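Local coordinates for metallopeptidase family protein (Thermus thermophilus, PDB 2EJQ), which is of unknown function but, as a member of the zincin-like metallopeptidase family that binds metal ions, is probably a metal-dependent peptidase, at residues 44-49 with 76-81; 68-73 with 90-95. The protein carries 1 engineered substitution. All blocks are in the same frame, centred on the assembly; numbering follows the deposited sequence.

Contact 1: residues 44-49 with 76-81; sequences WRLGEY and LEVAGE
Trp44 lays one face of its indole against the side chain of Glu77, joining the run into edge strand 47-50 of the zincin-like domain to the last turn of helix 72-78. This is a CH-pi contact. Glu77 CB stands 3.6 Å from the centroid of the five-membered ring of Trp44, 11° off the ring normal, and Glu77 CG lies 3.6 Å from Trp44 CE2. With CG anti to its carbonyl carbon (chi1 -70°) and the chain bent at chi2, Glu77 follows the ring toward its benzo half, where the carboxylate and ring planes are 18° apart. The acid thus meets the indole through its methylenes and flat group, at a surface site.

Apolar contacts continue the seam. Val78 brings CG1 to 3.9 Å from Trp44 CD1, approaching the ring obliquely, and turns CG2 toward Leu46, whose CD2 is 4.0 Å away. Replacing Trp44 by an alanine would probably uncover the methylenes of Glu77 and leave that side chain free to turn, with Val78 CG1 losing its aromatic neighbour.

The polar links run beside this seam. Arg45 and Glu48 form a salt bridge within 44-49, and Glu48 OE2 also pairs with Lys35 in a salt bridge, while Arg45 has a second acidic partner in Glu37. Ser74 OG, on helix 72-78, is hydrogen-bonded to Arg45 O. Leu76 and Ala79, which bind a magnesium ion in a structure of this protein although none is bound here, flank Glu77 and Val78, the two residues that touch Trp44 and Leu46. Arg45 NH1 lies 3.3 Å from Glu48 OE1, and its weak bond to Glu48 OE2, which sits at the guanidinium edge in plane, spans 3.5 Å.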
loop_
_atom_site.group_PDB
_atom_site.type_symbol
_atom_site.label_atom_id
_atom_site.label_comp_id
_atom_site.label_asym_id
_atom_site.label_seq_id
_atom_site.Cartn_x
_atom_site.Cartn_y
_atom_site.Cartn_z
ATOM N N TRP A 44 12.929 -6.334 -0.039
ATOM C CA TRP A 44 12.282 -5.129 0.447
ATOM C C TRP A 44 10.791 -5.158 0.198
ATOM O O TRP A 44 10.335 -5.652 -0.829
ATOM C CB TRP A 44 12.874 -3.902 -0.238
ATOM C CG TRP A 44 14.334 -3.786 -0.027
ATOM C CD1 TRP A 44 15.323 -4.333 -0.791
ATOM C CD2 TRP A 44 14.982 -3.114 1.055
ATOM N NE1 TRP A 44 16.551 -4.039 -0.250
ATOM C CE2 TRP A 44 16.371 -3.291 0.882
ATOM C CE3 TRP A 44 14.522 -2.377 2.153
ATOM C CZ2 TRP A 44 17.306 -2.761 1.770
ATOM C CZ3 TRP A 44 15.453 -1.848 3.035
ATOM C CH2 TRP A 44 16.833 -2.043 2.837
ATOM N N ARG A 45 10.034 -4.629 1.153
ATOM C CA ARG A 45 8.587 -4.557 1.031
ATOM C C ARG A 45 8.232 -3.249 0.319
ATOM O O ARG A 45 8.479 -2.172 0.855
ATOM C CB ARG A 45 7.947 -4.575 2.420
ATOM C CG ARG A 45 6.429 -4.584 2.384
ATOM C CD ARG A 45 5.833 -4.743 3.777
ATOM N NE ARG A 45 5.991 -6.094 4.309
ATOM C CZ ARG A 45 5.617 -6.454 5.532
ATOM N NH1 ARG A 45 5.067 -5.559 6.346
ATOM N NH2 ARG A 45 5.786 -7.701 5.943
ATOM N N LEU A 46 7.670 -3.342 -0.886
ATOM C CA LEU A 46 7.280 -2.142 -1.638
ATOM C C LEU A 46 6.024 -1.458 -1.067
ATOM O O LEU A 46 5.852 -0.246 -1.192
ATOM C CB LEU A 46 7.044 -2.491 -3.116
ATOM C CG LEU A 46 8.210 -3.154 -3.856
ATOM C CD1 LEU A 46 7.863 -3.334 -5.340
ATOM C CD2 LEU A 46 9.469 -2.309 -3.692
ATOM N N GLY A 47 5.148 -2.247 -0.455
ATOM C CA GLY A 47 3.935 -1.701 0.129
ATOM C C GLY A 47 3.229 -2.697 1.036
ATOM O O GLY A 47 3.676 -3.832 1.201
ATOM N N GLU A 48 2.132 -2.272 1.649
ATOM C CA GLU A 48 1.373 -3.162 2.509
ATOM C C GLU A 48 0.017 -2.579 2.854
ATOM O O GLU A 48 -0.236 -1.383 2.686
ATOM C CB GLU A 48 2.148 -3.490 3.799
ATOM C CG GLU A 48 2.274 -2.345 4.782
ATOM C CD GLU A 48 3.050 -2.726 6.045
ATOM O OE1 GLU A 48 2.549 -3.522 6.865
ATOM O OE2 GLU A 48 4.176 -2.226 6.219
ATOM N N TYR A 49 -0.862 -3.447 3.329
ATOM C CA TYR A 49 -2.197 -3.044 3.712
ATOM C C TYR A 49 -2.195 -2.834 5.217
ATOM O O TYR A 49 -1.720 -3.684 5.971
ATOM C CB TYR A 49 -3.191 -4.134 3.339
ATOM C CG TYR A 49 -4.626 -3.799 3.688
ATOM C CD1 TYR A 49 -5.277 -2.721 3.083
ATOM C CD2 TYR A 49 -5.341 -4.571 4.603
ATOM C CE1 TYR A 49 -6.599 -2.423 3.377
ATOM C CE2 TYR A 49 -6.668 -4.280 4.902
ATOM C CZ TYR A 49 -7.290 -3.206 4.284
ATOM O OH TYR A 49 -8.607 -2.932 4.562
ATOM N N LEU A 76 13.451 2.264 -4.429
ATOM C CA LEU A 76 14.789 2.699 -4.803
ATOM C C LEU A 76 15.787 1.567 -4.628
ATOM O O LEU A 76 16.591 1.302 -5.520
ATOM C CB LEU A 76 15.222 3.907 -3.957
ATOM C CG LEU A 76 14.624 5.240 -4.395
ATOM C CD1 LEU A 76 15.034 6.345 -3.441
ATOM C CD2 LEU A 76 15.097 5.550 -5.799
ATOM N N GLU A 77 15.723 0.892 -3.484
ATOM C CA GLU A 77 16.631 -0.212 -3.209
ATOM C C GLU A 77 16.567 -1.281 -4.297
ATOM O O GLU A 77 17.597 -1.758 -4.767
ATOM C CB GLU A 77 16.310 -0.850 -1.851
ATOM C CG GLU A 77 16.634 0.015 -0.628
ATOM C CD GLU A 77 18.127 0.262 -0.435
ATOM O OE1 GLU A 77 18.937 -0.484 -1.022
ATOM O OE2 GLU A 77 18.490 1.197 0.318
ATOM N N VAL A 78 15.355 -1.652 -4.699
ATOM C CA VAL A 78 15.177 -2.678 -5.716
ATOM C C VAL A 78 15.367 -2.177 -7.137
ATOM O O VAL A 78 15.690 -2.955 -8.032
ATOM C CB VAL A 78 13.765 -3.314 -5.637
ATOM C CG1 VAL A 78 13.496 -3.804 -4.232
ATOM C CG2 VAL A 78 12.702 -2.303 -6.063
ATOM N N ALA A 79 15.177 -0.882 -7.350
ATOM C CA ALA A 79 15.286 -0.329 -8.691
ATOM C C ALA A 79 16.679 -0.390 -9.281
ATOM O O ALA A 79 17.670 -0.060 -8.625
ATOM C CB ALA A 79 14.778 1.107 -8.718
ATOM N N GLY A 80 16.730 -0.816 -10.536
ATOM C CA GLY A 80 17.978 -0.914 -11.265
ATOM C C GLY A 80 17.742 -0.375 -12.658
ATOM O O GLY A 80 16.752 0.315 -12.910
ATOM N N GLU A 81 18.639 -0.683 -13.581
ATOM C CA GLU A 81 18.459 -0.192 -14.937
ATOM C C GLU A 81 17.138 -0.691 -15.534
ATOM O O GLU A 81 16.745 -1.849 -15.332
ATOM C CB GLU A 81 19.636 -0.619 -15.812
ATOM C CG GLU A 81 19.466 -0.259 -17.269
ATOM C CD GLU A 81 20.693 -0.588 -18.087
ATOM O OE1 GLU A 81 21.352 -1.613 -17.786
ATOM O OE2 GLU A 81 20.989 0.176 -19.031
#

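Contact 2: residues 68-73 with 90-95; sequences IALYYG and WETMLH. Engineered in segment 90-95: Met93 (natural residue Leu).
Leu70 drives its two methyl groups against residues 90-95 of helix 85-105, CD2 onto Thr92 and CD1 toward Met93, in the layer where the central strand of the zincin-like domain packs on its long helix. The tight spot is the methyl pair Leu70 CD2 and Thr92 CG2, 3.4 Å apart and closer than usual van der Waals contact. Thr92 places CG2 there because that methyl is anti to its backbone N, while OG1 (chi1 -59°) swings beside the N and bonds to Glu88 O one turn back. The threonine therefore shows a methyl to the strand and keeps its hydroxyl satisfied within its own helix.

The rest is looser. Leu70 CD1 stops 4.2 Å from Met93 CG, the two side chains crossing at about a right angle. Met93, an engineered residue in place of leucine, also touches Val10 and Leu13 of helix 3-16. Ile68, two residues back on the same face, extends CD1 to 3.8 Å from Met93 O, a carbon-to-carbonyl touch. Farther round the helix from the strand, Glu91 is exposed and Trp90 partly exposed; Trp90 carries Leu94 CD1 over one face of its indole, 3.2 Å above the plane and offset toward the rim.

Strand and helix run nearly antiparallel, their segment axes 9.0 Å apart at an angle of 153°. His95, with Glu96 and His99, fits the HExxH pattern of zincins, although no metal is bound to it here. The strand lies between 27-31 and 47-50 in the sheet, helix 3-16 reaches Leu70 through Val10 and Ile68 through Trp14, and Leu46, in the loop leading into edge strand 47-50, touches Thr92.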
loop_
_atom_site.group_PDB
_atom_site.type_symbol
_atom_site.label_atom_id
_atom_site.label_comp_id
_atom_site.label_asym_id
_atom_site.label_seq_id
_atom_site.Cartn_x
_atom_site.Cartn_y
_atom_site.Cartn_z
ATOM N N ILE A 68 -3.444 1.717 2.421
ATOM C CA ILE A 68 -2.445 1.009 1.644
ATOM C C ILE A 68 -1.208 1.908 1.846
ATOM O O ILE A 68 -1.292 3.128 1.688
ATOM C CB ILE A 68 -2.792 0.969 0.142
ATOM C CG1 ILE A 68 -4.037 0.096 -0.066
ATOM C CG2 ILE A 68 -1.578 0.446 -0.652
ATOM C CD1 ILE A 68 -4.526 0.033 -1.512
ATOM N N ALA A 69 -0.083 1.332 2.236
ATOM C CA ALA A 69 1.127 2.125 2.411
ATOM C C ALA A 69 2.132 1.738 1.335
ATOM O O ALA A 69 2.248 0.563 0.988
ATOM C CB ALA A 69 1.720 1.877 3.786
ATOM N N LEU A 70 2.835 2.733 0.798
ATOM C CA LEU A 70 3.865 2.498 -0.205
ATOM C C LEU A 70 5.178 3.028 0.380
ATOM O O LEU A 70 5.199 4.079 1.025
ATOM C CB LEU A 70 3.532 3.213 -1.521
ATOM C CG LEU A 70 2.428 2.607 -2.409
ATOM C CD1 LEU A 70 2.296 3.410 -3.693
ATOM C CD2 LEU A 70 2.761 1.175 -2.742
ATOM N N TYR A 71 6.266 2.292 0.174
ATOM C CA TYR A 71 7.563 2.695 0.699
ATOM C C TYR A 71 8.487 3.071 -0.455
ATOM O O TYR A 71 9.037 2.202 -1.128
ATOM C CB TYR A 71 8.151 1.544 1.512
ATOM C CG TYR A 71 7.244 1.132 2.650
ATOM C CD1 TYR A 71 7.036 1.979 3.735
ATOM C CD2 TYR A 71 6.545 -0.080 2.614
ATOM C CE1 TYR A 71 6.161 1.642 4.750
ATOM C CE2 TYR A 71 5.666 -0.424 3.628
ATOM C CZ TYR A 71 5.477 0.444 4.693
ATOM O OH TYR A 71 4.589 0.129 5.692
ATOM N N TYR A 72 8.648 4.372 -0.680
ATOM C CA TYR A 72 9.503 4.854 -1.753
ATOM C C TYR A 72 10.933 4.329 -1.633
ATOM O O TYR A 72 11.547 3.963 -2.632
ATOM C CB TYR A 72 9.505 6.382 -1.777
ATOM C CG TYR A 72 10.419 6.975 -2.826
ATOM C CD1 TYR A 72 10.201 6.733 -4.180
ATOM C CD2 TYR A 72 11.499 7.785 -2.462
ATOM C CE1 TYR A 72 11.029 7.281 -5.149
ATOM C CE2 TYR A 72 12.341 8.342 -3.427
ATOM C CZ TYR A 72 12.097 8.087 -4.772
ATOM O OH TYR A 72 12.887 8.654 -5.749
ATOM N N GLY A 73 11.452 4.274 -0.412
ATOM C CA GLY A 73 12.806 3.782 -0.215
ATOM C C GLY A 73 12.996 2.339 -0.657
ATOM O O GLY A 73 14.067 1.964 -1.141
ATOM N N TRP A 90 1.777 0.225 -10.033
ATOM C CA TRP A 90 0.493 -0.339 -10.411
ATOM C C TRP A 90 0.259 -1.655 -9.683
ATOM O O TRP A 90 -0.714 -1.821 -8.949
ATOM C CB TRP A 90 0.465 -0.568 -11.920
ATOM C CG TRP A 90 -0.810 -1.164 -12.431
ATOM C CD1 TRP A 90 -1.000 -2.445 -12.868
ATOM C CD2 TRP A 90 -2.044 -0.477 -12.653
ATOM N NE1 TRP A 90 -2.273 -2.595 -13.360
ATOM C CE2 TRP A 90 -2.938 -1.402 -13.237
ATOM C CE3 TRP A 90 -2.482 0.832 -12.413
ATOM C CZ2 TRP A 90 -4.240 -1.057 -13.594
ATOM C CZ3 TRP A 90 -3.776 1.173 -12.768
ATOM C CH2 TRP A 90 -4.641 0.230 -13.350
ATOM N N GLU A 91 1.183 -2.579 -9.883
ATOM C CA GLU A 91 1.135 -3.904 -9.287
ATOM C C GLU A 91 1.067 -3.891 -7.754
ATOM O O GLU A 91 0.260 -4.593 -7.149
ATOM C CB GLU A 91 2.357 -4.694 -9.775
ATOM C CG GLU A 91 2.432 -6.139 -9.324
ATOM C CD GLU A 91 1.196 -6.940 -9.721
ATOM O OE1 GLU A 91 0.748 -6.796 -10.888
ATOM O OE2 GLU A 91 0.680 -7.709 -8.869
ATOM N N THR A 92 1.910 -3.081 -7.124
ATOM C CA THR A 92 1.938 -3.000 -5.660
ATOM C C THR A 92 0.619 -2.463 -5.082
ATOM O O THR A 92 0.068 -3.008 -4.134
ATOM C CB THR A 92 3.102 -2.121 -5.201
ATOM O OG1 THR A 92 4.331 -2.679 -5.687
ATOM C CG2 THR A 92 3.149 -2.034 -3.687
ATOM N N MET A 93 0.100 -1.397 -5.668
ATOM C CA MET A 93 -1.154 -0.843 -5.197
ATOM C C MET A 93 -2.326 -1.790 -5.311
ATOM O O MET A 93 -3.059 -2.011 -4.356
ATOM C CB MET A 93 -1.480 0.415 -5.977
ATOM C CG MET A 93 -1.206 1.665 -5.210
ATOM S SD MET A 93 -1.399 3.094 -6.245
ATOM C CE MET A 93 -1.515 2.365 -7.838
ATOM N N LEU A 94 -2.501 -2.335 -6.504
ATOM C CA LEU A 94 -3.603 -3.238 -6.765
ATOM C C LEU A 94 -3.506 -4.526 -5.969
ATOM O O LEU A 94 -4.518 -5.139 -5.659
ATOM C CB LEU A 94 -3.691 -3.543 -8.259
ATOM C CG LEU A 94 -3.980 -2.297 -9.085
ATOM C CD1 LEU A 94 -4.133 -2.705 -10.544
ATOM C CD2 LEU A 94 -5.241 -1.614 -8.592
ATOM N N HIS A 95 -2.288 -4.936 -5.632
ATOM C CA HIS A 95 -2.104 -6.142 -4.841
ATOM C C HIS A 95 -2.595 -5.869 -3.415
ATOM O O HIS A 95 -3.269 -6.706 -2.812
ATOM C CB HIS A 95 -0.630 -6.561 -4.818
ATOM C CG HIS A 95 -0.389 -7.854 -4.104
ATOM N ND1 HIS A 95 -1.010 -9.032 -4.469
ATOM C CD2 HIS A 95 0.380 -8.152 -3.028
ATOM C CE1 HIS A 95 -0.634 -9.997 -3.646
ATOM N NE2 HIS A 95 0.208 -9.489 -2.764
#

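Overall arrangement
Contact 2 belongs to the core, contact 1 to the surface, with centres about 9 Å apart. Helix 72-78 supplies Glu77 and Val78 to contact 1, whereas contact 2 only includes its first residues in a segment whose touching side chains are on strand 67-71. Strands 47-50 and 67-71 are antiparallel neighbours in one sheet: Glu48 O lies 2.8 Å from Ala69 N, probably a hydrogen bond, and Arg45 O packs on Tyr71 CD2. The segments alternate along the chain. Contact 1 sets an indole against an acidic side chain, with charged groups at its flank; contact 2 is almost wholly aliphatic, as suits a sheet-helix interior. Leu46 belongs to the seam and also reaches the buried layer.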